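Side-chain contacts in alpha-1,2-mannosyltransferase (Ktr4), putative (Neosartorya fumigata, PDB 7BOP), which belongs to a fungal family of putative mannosyltransferases with a GT-A-type fold and binds guanosine-5'-diphosphate and manganese: residues Lys240-Asn245 and Leu324-Asp329; Thr233-Thr238 and Asn253-Leu258; Thr93-Phe98 and Ala120-Lys125. All coordinates share one frame; numbering follows the deposited sequence.

Contact 1. Residues Lys240-Asn245 and Leu324-Asp329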
loop_
_atom_site.group_PDB
_atom_site.type_symbol
_atom_site.label_atom_id
_atom_site.label_comp_id
_atom_site.label_asym_id
_atom_site.label_seq_id
_atom_site.Cartn_x
_atom_site.Cartn_y
_atom_site.Cartn_z
ATOM N N LYS A 240 -8.636 -20.676 8.084
ATOM C CA LYS A 240 -10.036 -20.989 8.385
ATOM C C LYS A 240 -10.967 -20.510 7.265
ATOM O O LYS A 240 -11.827 -21.259 6.790
ATOM C CB LYS A 240 -10.461 -20.374 9.725
ATOM C CG LYS A 240 -9.814 -21.046 10.938
ATOM C CD LYS A 240 -9.933 -20.214 12.195
ATOM C CE LYS A 240 -11.369 -20.075 12.671
ATOM N NZ LYS A 240 -11.472 -19.252 13.911
ATOM N N PHE A 241 -10.769 -19.268 6.833
ATOM C CA PHE A 241 -11.519 -18.724 5.712
ATOM C C PHE A 241 -11.360 -19.561 4.438
ATOM O O PHE A 241 -12.353 -19.853 3.748
ATOM C CB PHE A 241 -11.093 -17.281 5.448
ATOM C CG PHE A 241 -11.813 -16.651 4.303
ATOM C CD1 PHE A 241 -13.134 -16.261 4.446
ATOM C CD2 PHE A 241 -11.183 -16.476 3.076
ATOM C CE1 PHE A 241 -13.818 -15.684 3.390
ATOM C CE2 PHE A 241 -11.865 -15.912 2.009
ATOM C CZ PHE A 241 -13.182 -15.502 2.173
ATOM N N LEU A 242 -10.120 -19.944 4.128
ATOM C CA LEU A 242 -9.848 -20.747 2.940
ATOM C C LEU A 242 -10.504 -22.128 3.007
ATOM O O LEU A 242 -11.046 -22.591 2.004
ATOM C CB LEU A 242 -8.346 -20.903 2.682
ATOM C CG LEU A 242 -7.556 -19.664 2.253
ATOM C CD1 LEU A 242 -6.076 -19.978 2.275
ATOM C CD2 LEU A 242 -7.967 -19.174 0.873
ATOM N N ALA A 243 -10.468 -22.769 4.174
ATOM C CA ALA A 243 -11.115 -24.080 4.356
ATOM C C ALA A 243 -12.631 -24.006 4.133
ATOM O O ALA A 243 -13.224 -24.941 3.601
ATOM C CB ALA A 243 -10.800 -24.649 5.731
ATOM N N ALA A 244 -13.239 -22.891 4.526
ATOM C CA ALA A 244 -14.656 -22.633 4.275
ATOM C C ALA A 244 -14.980 -22.218 2.829
ATOM O O ALA A 244 -16.134 -22.322 2.411
ATOM C CB ALA A 244 -15.168 -21.577 5.241
ATOM N N ASN A 245 -13.982 -21.741 2.081
ATOM C CA ASN A 245 -14.177 -21.254 0.704
ATOM C C ASN A 245 -13.085 -21.771 -0.249
ATOM O O ASN A 245 -12.290 -20.992 -0.767
ATOM C CB ASN A 245 -14.207 -19.720 0.708
ATOM C CG ASN A 245 -15.280 -19.155 1.622
ATOM O OD1 ASN A 245 -16.425 -18.989 1.217
ATOM N ND2 ASN A 245 -14.911 -18.844 2.858
ATOM N N LEU A 324 -4.359 -10.342 -1.946
ATOM C CA LEU A 324 -3.772 -10.395 -3.290
ATOM C C LEU A 324 -3.116 -11.739 -3.557
ATOM O O LEU A 324 -3.327 -12.341 -4.619
ATOM C CB LEU A 324 -2.734 -9.279 -3.492
ATOM C CG LEU A 324 -3.301 -7.850 -3.535
ATOM C CD1 LEU A 324 -2.214 -6.826 -3.235
ATOM C CD2 LEU A 324 -3.949 -7.575 -4.888
ATOM N N GLY A 325 -2.321 -12.202 -2.596
ATOM C CA GLY A 325 -1.584 -13.450 -2.738
ATOM C C GLY A 325 -2.431 -14.704 -2.824
ATOM O O GLY A 325 -1.967 -15.707 -3.344
ATOM N N LEU A 326 -3.653 -14.661 -2.301
ATOM C CA LEU A 326 -4.576 -15.804 -2.364
ATOM C C LEU A 326 -5.634 -15.700 -3.463
ATOM O O LEU A 326 -6.030 -16.722 -4.021
ATOM C CB LEU A 326 -5.283 -15.976 -1.021
ATOM C CG LEU A 326 -4.373 -16.280 0.167
ATOM C CD1 LEU A 326 -5.194 -16.240 1.434
ATOM C CD2 LEU A 326 -3.686 -17.620 -0.010
ATOM N N PHE A 327 -6.088 -14.482 -3.762
ATOM C CA PHE A 327 -7.266 -14.269 -4.616
ATOM C C PHE A 327 -6.998 -13.550 -5.942
ATOM O O PHE A 327 -7.830 -13.630 -6.844
ATOM C CB PHE A 327 -8.357 -13.547 -3.809
ATOM C CG PHE A 327 -8.584 -14.148 -2.441
ATOM C CD1 PHE A 327 -8.827 -15.519 -2.301
ATOM C CD2 PHE A 327 -8.518 -13.361 -1.290
ATOM C CE1 PHE A 327 -9.002 -16.083 -1.048
ATOM C CE2 PHE A 327 -8.697 -13.924 -0.032
ATOM C CZ PHE A 327 -8.946 -15.282 0.087
ATOM N N ALA A 328 -5.851 -12.879 -6.079
ATOM C CA ALA A 328 -5.494 -12.239 -7.336
ATOM C C ALA A 328 -4.648 -13.162 -8.200
ATOM O O ALA A 328 -4.173 -14.207 -7.751
ATOM C CB ALA A 328 -4.762 -10.926 -7.078
ATOM N N ASP A 329 -4.495 -12.761 -9.455
ATOM C CA ASP A 329 -3.547 -13.344 -10.383
ATOM C C ASP A 329 -2.217 -12.635 -10.151
ATOM O O ASP A 329 -2.102 -11.434 -10.408
ATOM C CB ASP A 329 -4.079 -13.107 -11.804
ATOM C CG ASP A 329 -3.201 -13.674 -12.894
ATOM O OD1 ASP A 329 -2.069 -14.156 -12.658
ATOM O OD2 ASP A 329 -3.671 -13.607 -14.051
#
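Phe-241 and Phe-327 open the contact between the last turns of two helices, 234-244 and 316-327, and their pairing is aromatic without being a stack. The ring planes stand at 80° with centroids 5.9 Å apart, and the approach is oblique: CZ of Phe-327 comes up to the edge of the Phe-241 ring, close to its plane, 3.6 Å from CE2 of Phe-241. With CG anti to the backbone N (chi1 180°), the Phe-241 ring is set beside its own carbonyl carbon, which directs the CE2 edge at Phe-327.

Aliphatic packing completes the apolar seam. Both methyls of Leu-242 meet Leu-326, CD1 lying 3.9 Å from CD1 of Leu-326, and CD2 alone also reaches the aromatic ring, 3.8 Å from CE1 of Phe-327. That ring is backed by its own neighbour, since CB of Leu-326 sits 3.6 Å above the centre of one face of Phe-327.

No hydrogen bond crosses the seam. Locally, just past its helix, Asn-245 turns its amide back, and ND2 donates to the carbonyl O of Phe-241 at 2.9 Å with an N-H...O angle of 162°. The same ND2 rides over the rim of one face of the Phe-241 ring. Beyond the two segments, His-302 and Ala-298 of helix 294-306 also touch Phe-241, and Phe-290 of helix 288-292 packs on Phe-327.

Two helix C-terminal ends of the GT-A-type domain thus meet through apolar groups, consistent with dispersion and close fit, while the amide bond probably limits the freedom of Asn-245.

Contact 2. Residues Thr233-Thr238 and Asn253-Leu258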
loop_
_atom_site.group_PDB
_atom_site.type_symbol
_atom_site.label_atom_id
_atom_site.label_comp_id
_atom_site.label_asym_id
_atom_site.label_seq_id
_atom_site.Cartn_x
_atom_site.Cartn_y
_atom_site.Cartn_z
ATOM N N THR A 233 -2.675 -14.247 14.991
ATOM C CA THR A 233 -3.744 -15.134 14.485
ATOM C C THR A 233 -4.241 -14.809 13.070
ATOM O O THR A 233 -5.208 -15.419 12.602
ATOM C CB THR A 233 -4.959 -15.213 15.443
ATOM O OG1 THR A 233 -5.587 -13.931 15.570
ATOM C CG2 THR A 233 -4.538 -15.719 16.819
ATOM N N LEU A 234 -3.578 -13.886 12.374
ATOM C CA LEU A 234 -4.016 -13.496 11.026
ATOM C C LEU A 234 -3.969 -14.680 10.068
ATOM O O LEU A 234 -4.955 -14.962 9.387
ATOM C CB LEU A 234 -3.177 -12.329 10.487
ATOM C CG LEU A 234 -3.514 -11.811 9.086
ATOM C CD1 LEU A 234 -5.005 -11.493 8.958
ATOM C CD2 LEU A 234 -2.668 -10.580 8.797
ATOM N N TRP A 235 -2.848 -15.392 10.036
ATOM C CA TRP A 235 -2.721 -16.547 9.146
ATOM C C TRP A 235 -3.621 -17.720 9.557
ATOM O O TRP A 235 -4.275 -18.327 8.690
ATOM C CB TRP A 235 -1.263 -16.980 8.980
ATOM C CG TRP A 235 -1.059 -17.985 7.883
ATOM C CD1 TRP A 235 -0.680 -19.282 8.023
ATOM C CD2 TRP A 235 -1.253 -17.776 6.485
ATOM N NE1 TRP A 235 -0.616 -19.898 6.802
ATOM C CE2 TRP A 235 -0.969 -18.996 5.837
ATOM C CE3 TRP A 235 -1.625 -16.669 5.711
ATOM C CZ2 TRP A 235 -1.045 -19.143 4.454
ATOM C CZ3 TRP A 235 -1.704 -16.816 4.342
ATOM C CH2 TRP A 235 -1.416 -18.043 3.724
ATOM N N PRO A 236 -3.669 -18.045 10.869
ATOM C CA PRO A 236 -4.658 -19.032 11.303
ATOM C C PRO A 236 -6.095 -18.696 10.865
ATOM O O PRO A 236 -6.793 -19.576 10.364
ATOM C CB PRO A 236 -4.510 -19.017 12.818
ATOM C CG PRO A 236 -3.042 -18.794 13.008
ATOM C CD PRO A 236 -2.650 -17.819 11.916
ATOM N N GLU A 237 -6.506 -17.440 11.016
ATOM C CA GLU A 237 -7.848 -17.016 10.588
ATOM C C GLU A 237 -8.015 -17.083 9.076
ATOM O O GLU A 237 -9.070 -17.492 8.577
ATOM C CB GLU A 237 -8.184 -15.616 11.104
ATOM C CG GLU A 237 -8.439 -15.552 12.604
ATOM C CD GLU A 237 -9.679 -16.315 13.061
ATOM O OE1 GLU A 237 -10.512 -16.719 12.203
ATOM O OE2 GLU A 237 -9.829 -16.502 14.292
ATOM N N THR A 238 -6.966 -16.717 8.345
ATOM C CA THR A 238 -6.946 -16.841 6.881
ATOM C C THR A 238 -7.162 -18.295 6.427
ATOM O O THR A 238 -7.967 -18.567 5.524
ATOM C CB THR A 238 -5.624 -16.269 6.313
ATOM O OG1 THR A 238 -5.509 -14.881 6.683
ATOM C CG2 THR A 238 -5.549 -16.418 4.791
ATOM N N ASN A 253 -1.137 -18.003 -7.592
ATOM C CA ASN A 253 -1.154 -17.483 -6.236
ATOM C C ASN A 253 0.263 -17.319 -5.693
ATOM O O ASN A 253 1.222 -17.829 -6.270
ATOM C CB ASN A 253 -2.019 -18.373 -5.322
ATOM C CG ASN A 253 -1.416 -19.753 -5.067
ATOM O OD1 ASN A 253 -0.313 -19.883 -4.529
ATOM N ND2 ASN A 253 -2.153 -20.789 -5.430
ATOM N N MET A 254 0.372 -16.615 -4.573
ATOM C CA MET A 254 1.656 -16.329 -3.950
ATOM C C MET A 254 1.869 -17.139 -2.663
ATOM O O MET A 254 2.522 -16.661 -1.729
ATOM C CB MET A 254 1.748 -14.830 -3.633
ATOM C CG MET A 254 1.535 -13.911 -4.827
ATOM S SD MET A 254 1.566 -12.183 -4.299
ATOM C CE MET A 254 0.997 -11.372 -5.794
ATOM N N MET A 255 1.371 -18.374 -2.619
ATOM C CA MET A 255 1.488 -19.196 -1.401
ATOM C C MET A 255 2.939 -19.349 -0.934
ATOM O O MET A 255 3.203 -19.267 0.251
ATOM C CB MET A 255 0.856 -20.585 -1.613
ATOM C CG MET A 255 0.618 -21.384 -0.333
ATOM S SD MET A 255 -0.587 -20.626 0.780
ATOM C CE MET A 255 -2.098 -20.820 -0.178
ATOM N N GLY A 256 3.866 -19.545 -1.875
ATOM C CA GLY A 256 5.295 -19.670 -1.571
ATOM C C GLY A 256 5.864 -18.462 -0.852
ATOM O O GLY A 256 6.623 -18.599 0.091
ATOM N N TRP A 257 5.499 -17.270 -1.305
ATOM C CA TRP A 257 5.917 -16.036 -0.640
ATOM C C TRP A 257 5.231 -15.858 0.706
ATOM O O TRP A 257 5.888 -15.513 1.702
ATOM C CB TRP A 257 5.628 -14.835 -1.544
ATOM C CG TRP A 257 5.905 -13.498 -0.941
ATOM C CD1 TRP A 257 7.103 -13.034 -0.461
ATOM C CD2 TRP A 257 4.976 -12.427 -0.812
ATOM N NE1 TRP A 257 6.966 -11.734 -0.017
ATOM C CE2 TRP A 257 5.665 -11.342 -0.214
ATOM C CE3 TRP A 257 3.620 -12.272 -1.142
ATOM C CZ2 TRP A 257 5.041 -10.130 0.060
ATOM C CZ3 TRP A 257 3.003 -11.059 -0.865
ATOM C CH2 TRP A 257 3.713 -10.007 -0.270
ATOM N N LEU A 258 3.917 -16.071 0.735
ATOM C CA LEU A 258 3.133 -15.908 1.968
ATOM C C LEU A 258 3.597 -16.846 3.102
ATOM O O LEU A 258 3.528 -16.483 4.261
ATOM C CB LEU A 258 1.643 -16.131 1.700
ATOM C CG LEU A 258 0.957 -15.123 0.761
ATOM C CD1 LEU A 258 -0.477 -15.548 0.520
ATOM C CD2 LEU A 258 1.026 -13.717 1.321
#
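The indole of Trp-235 meets Met-255 at an edge and Leu-258 obliquely. SD of Met-255 lies in the ring plane beside the six-membered ring, 4.0 Å from both CZ2 and CH2 of Trp-235. Measured to the centroid of that Trp-235 ring, SD of Met-255 is 5.2 Å away and 86° off the normal, a Met-aromatic contact of the edge type. Leu-258 approaches the outer corner of the indole, its CB 4.1 Å from CH2 of Trp-235, and the two side chains cross at about a right angle.

Torsions bring the sulfur there: Met-255 starts with CG anti to the backbone N, then folds at chi2 (65°) and chi3 (68°), a bent chain that lays SD against the indole rim. The segment that carries it begins with an Asx turn, in which the backbone N of Met-255 donates to OD1 of Asn-253 at 3.0 Å. On the other helix, OG1 of Thr-238 gives a 2.8 Å bond to O of Leu-234 from above the carbonyl plane; that O also accepts from the backbone N of Thr-238, and OG1 is bonded to OH of Tyr-299 as well. Thr-259 and Tyr-274 also touch Trp-235.

The short helix 255-258 is thus set against helix 234-244 through a buried tryptophan. A ring edge carries partly positive C-H groups, so the polarisable sulfur placed there is consistent with a weakly favourable electrostatic term added to dispersion.

Contact 3. Residues Thr93-Phe98 and Ala120-Lys125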
loop_
_atom_site.group_PDB
_atom_site.type_symbol
_atom_site.label_atom_id
_atom_site.label_comp_id
_atom_site.label_asym_id
_atom_site.label_seq_id
_atom_site.Cartn_x
_atom_site.Cartn_y
_atom_site.Cartn_z
ATOM N N THR A 93 6.691 15.397 -10.173
ATOM C CA THR A 93 7.174 14.219 -10.872
ATOM C C THR A 93 6.180 13.611 -11.846
ATOM O O THR A 93 6.600 12.947 -12.789
ATOM C CB THR A 93 7.637 13.120 -9.899
ATOM O OG1 THR A 93 6.559 12.713 -9.056
ATOM C CG2 THR A 93 8.830 13.608 -9.075
ATOM N N TRP A 94 4.886 13.818 -11.618
ATOM C CA TRP A 94 3.852 13.102 -12.371
ATOM C C TRP A 94 2.567 13.904 -12.640
ATOM O O TRP A 94 2.228 14.144 -13.799
ATOM C CB TRP A 94 3.499 11.780 -11.667
ATOM C CG TRP A 94 2.602 10.924 -12.492
ATOM C CD1 TRP A 94 2.932 10.256 -13.613
ATOM C CD2 TRP A 94 1.209 10.700 -12.284
ATOM N NE1 TRP A 94 1.837 9.598 -14.123
ATOM C CE2 TRP A 94 0.764 9.851 -13.319
ATOM C CE3 TRP A 94 0.297 11.112 -11.309
ATOM C CZ2 TRP A 94 -0.558 9.419 -13.417
ATOM C CZ3 TRP A 94 -1.019 10.675 -11.403
ATOM C CH2 TRP A 94 -1.432 9.844 -12.459
ATOM N N ASN A 95 1.842 14.299 -11.597
ATOM C CA ASN A 95 0.468 14.760 -11.803
ATOM C C ASN A 95 0.316 16.156 -12.449
ATOM O O ASN A 95 -0.779 16.477 -12.936
ATOM C CB ASN A 95 -0.356 14.687 -10.525
ATOM C CG ASN A 95 -1.850 14.578 -10.806
ATOM O OD1 ASN A 95 -2.275 13.783 -11.642
ATOM N ND2 ASN A 95 -2.650 15.353 -10.102
ATOM N N SER A 96 1.372 16.972 -12.481
ATOM C CA SER A 96 1.278 18.256 -13.196
ATOM C C SER A 96 1.063 18.038 -14.690
ATOM O O SER A 96 0.531 18.910 -15.358
ATOM C CB SER A 96 2.499 19.131 -12.962
ATOM O OG SER A 96 3.645 18.520 -13.482
ATOM N N LYS A 97 1.460 16.869 -15.201
ATOM C CA LYS A 97 1.275 16.523 -16.608
ATOM C C LYS A 97 -0.052 15.813 -16.885
ATOM O O LYS A 97 -0.638 15.977 -17.952
ATOM C CB LYS A 97 2.434 15.643 -17.085
ATOM C CG LYS A 97 3.807 16.275 -16.908
ATOM C CD LYS A 97 4.924 15.255 -17.077
ATOM C CE LYS A 97 4.992 14.270 -15.905
ATOM N NZ LYS A 97 6.384 13.823 -15.651
ATOM N N PHE A 98 -0.512 14.993 -15.944
ATOM C CA PHE A 98 -1.690 14.157 -16.171
ATOM C C PHE A 98 -2.960 14.687 -15.509
ATOM O O PHE A 98 -4.059 14.429 -16.000
ATOM C CB PHE A 98 -1.362 12.711 -15.767
ATOM C CG PHE A 98 -0.293 12.104 -16.619
ATOM C CD1 PHE A 98 -0.575 11.716 -17.919
ATOM C CD2 PHE A 98 1.011 11.969 -16.150
ATOM C CE1 PHE A 98 0.401 11.176 -18.731
ATOM C CE2 PHE A 98 1.994 11.434 -16.958
ATOM C CZ PHE A 98 1.691 11.033 -18.249
ATOM N N ALA A 120 -4.321 24.712 -3.791
ATOM C CA ALA A 120 -3.235 25.568 -4.285
ATOM C C ALA A 120 -2.026 24.814 -4.869
ATOM O O ALA A 120 -1.249 25.394 -5.620
ATOM C CB ALA A 120 -2.770 26.512 -3.177
ATOM N N GLU A 121 -1.870 23.534 -4.537
ATOM C CA GLU A 121 -0.733 22.745 -5.003
ATOM C C GLU A 121 -0.992 21.922 -6.264
ATOM O O GLU A 121 -0.113 21.172 -6.693
ATOM C CB GLU A 121 -0.275 21.809 -3.878
ATOM C CG GLU A 121 0.225 22.525 -2.633
ATOM C CD GLU A 121 1.414 23.437 -2.881
ATOM O OE1 GLU A 121 2.158 23.233 -3.864
ATOM O OE2 GLU A 121 1.627 24.359 -2.077
ATOM N N THR A 122 -2.176 22.041 -6.856
ATOM C CA THR A 122 -2.522 21.227 -8.017
ATOM C C THR A 122 -3.472 21.988 -8.926
ATOM O O THR A 122 -4.266 22.805 -8.453
ATOM C CB THR A 122 -3.148 19.876 -7.589
ATOM O OG1 THR A 122 -3.443 19.082 -8.738
ATOM C CG2 THR A 122 -4.432 20.060 -6.804
ATOM N N LYS A 123 -3.379 21.718 -10.222
ATOM C CA LYS A 123 -4.342 22.241 -11.197
ATOM C C LYS A 123 -5.559 21.346 -11.297
ATOM O O LYS A 123 -6.570 21.751 -11.869
ATOM C CB LYS A 123 -3.704 22.374 -12.578
ATOM C CG LYS A 123 -2.431 23.208 -12.613
ATOM C CD LYS A 123 -1.915 23.427 -14.032
ATOM C CE LYS A 123 -1.641 22.134 -14.823
ATOM N NZ LYS A 123 -0.689 21.191 -14.172
ATOM N N ALA A 124 -5.471 20.117 -10.773
ATOM C CA ALA A 124 -6.599 19.187 -10.836
ATOM C C ALA A 124 -7.643 19.526 -9.788
ATOM O O ALA A 124 -7.373 20.268 -8.845
ATOM C CB ALA A 124 -6.124 17.752 -10.655
ATOM N N LYS A 125 -8.829 18.942 -9.944
ATOM C CA LYS A 125 -9.892 19.081 -8.953
ATOM C C LYS A 125 -9.516 18.328 -7.675
ATOM O O LYS A 125 -9.002 17.207 -7.746
ATOM C CB LYS A 125 -11.224 18.527 -9.469
ATOM C CG LYS A 125 -11.822 19.255 -10.672
ATOM C CD LYS A 125 -11.372 18.662 -12.007
ATOM C CE LYS A 125 -12.401 18.856 -13.117
ATOM N NZ LYS A 125 -12.590 20.290 -13.473
#
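The end of helix 80-98, with a wider pi-type turn at 93-95, runs past an irregular segment, 120-125, and the backbones come nearest at Ser-96 and Thr-122, whose CA atoms are 7.1 Å apart. One hydrogen bond spans the gap. NZ of Lys-123 donates to the carbonyl O of Ser-96 at 2.8 Å, in the carbonyl plane and on a lone pair, with a C=O...N angle of 122°. The lysine arrives by a hooked route: after an extended chi2 it bends at chi3 (-57°) and chi4 (-56°), which swings the ammonium back to the helix, where NZ of Lys-123 also rests 4.0 Å from CB of Ser-96.

Beside this bond, Asn-95 and Thr-122 are neighbours through a shared partner. ND2 of Asn-95 and OG1 of Thr-122 stand 4.0 Å apart, too far for a direct bond, yet each is hydrogen-bonded to OE2 of Glu-91, one helical turn back. OD1 of Asn-95 meanwhile accepts from the backbone N of Tyr-100, so both ends of this buried amide are used and its rotation is fixed. OG1 of Thr-122 has a second role, accepting from the backbone N of Ala-124 at 3.1 Å in an ST turn. That turn presents CB of Ala-124 to the amide, 4.3 Å from ND2 of Asn-95. Ser-96 directs its OG to O of Glu-91.

Within the fold, segment 120-125 links helix 112-119 to strand 126-130 of the large mixed sheet. Asn-95 packs on Leu-71 of strand 69-74, and both Asn-95 and Thr-122 touch Trp-102 of strand 102-106, so the contact ties the end of helix 80-98 to the loop entering the parallel part of that sheet.

Overall arrangement
Contacts 1 and 2 form one continuous cluster, whereas contact 3 stands apart. The centres of the first two lie about 8 Å from each other, and they share helix 234-244; their segments alternate along the chain, and Leu-326 of contact 1 packs on Thr-238 and Met-255 of contact 2. Contact 3 comes first in the chain, about 38 Å away between centres and on the opposite side of the chain's centre. It joins a helix to the loop 120-125 that leads into strand 126-130 of the mixed sheet, while the other two knit helices together. All probably belong to one GT-A-type domain, held at separate places by different chemistry: apolar at one end, largely polar at the other.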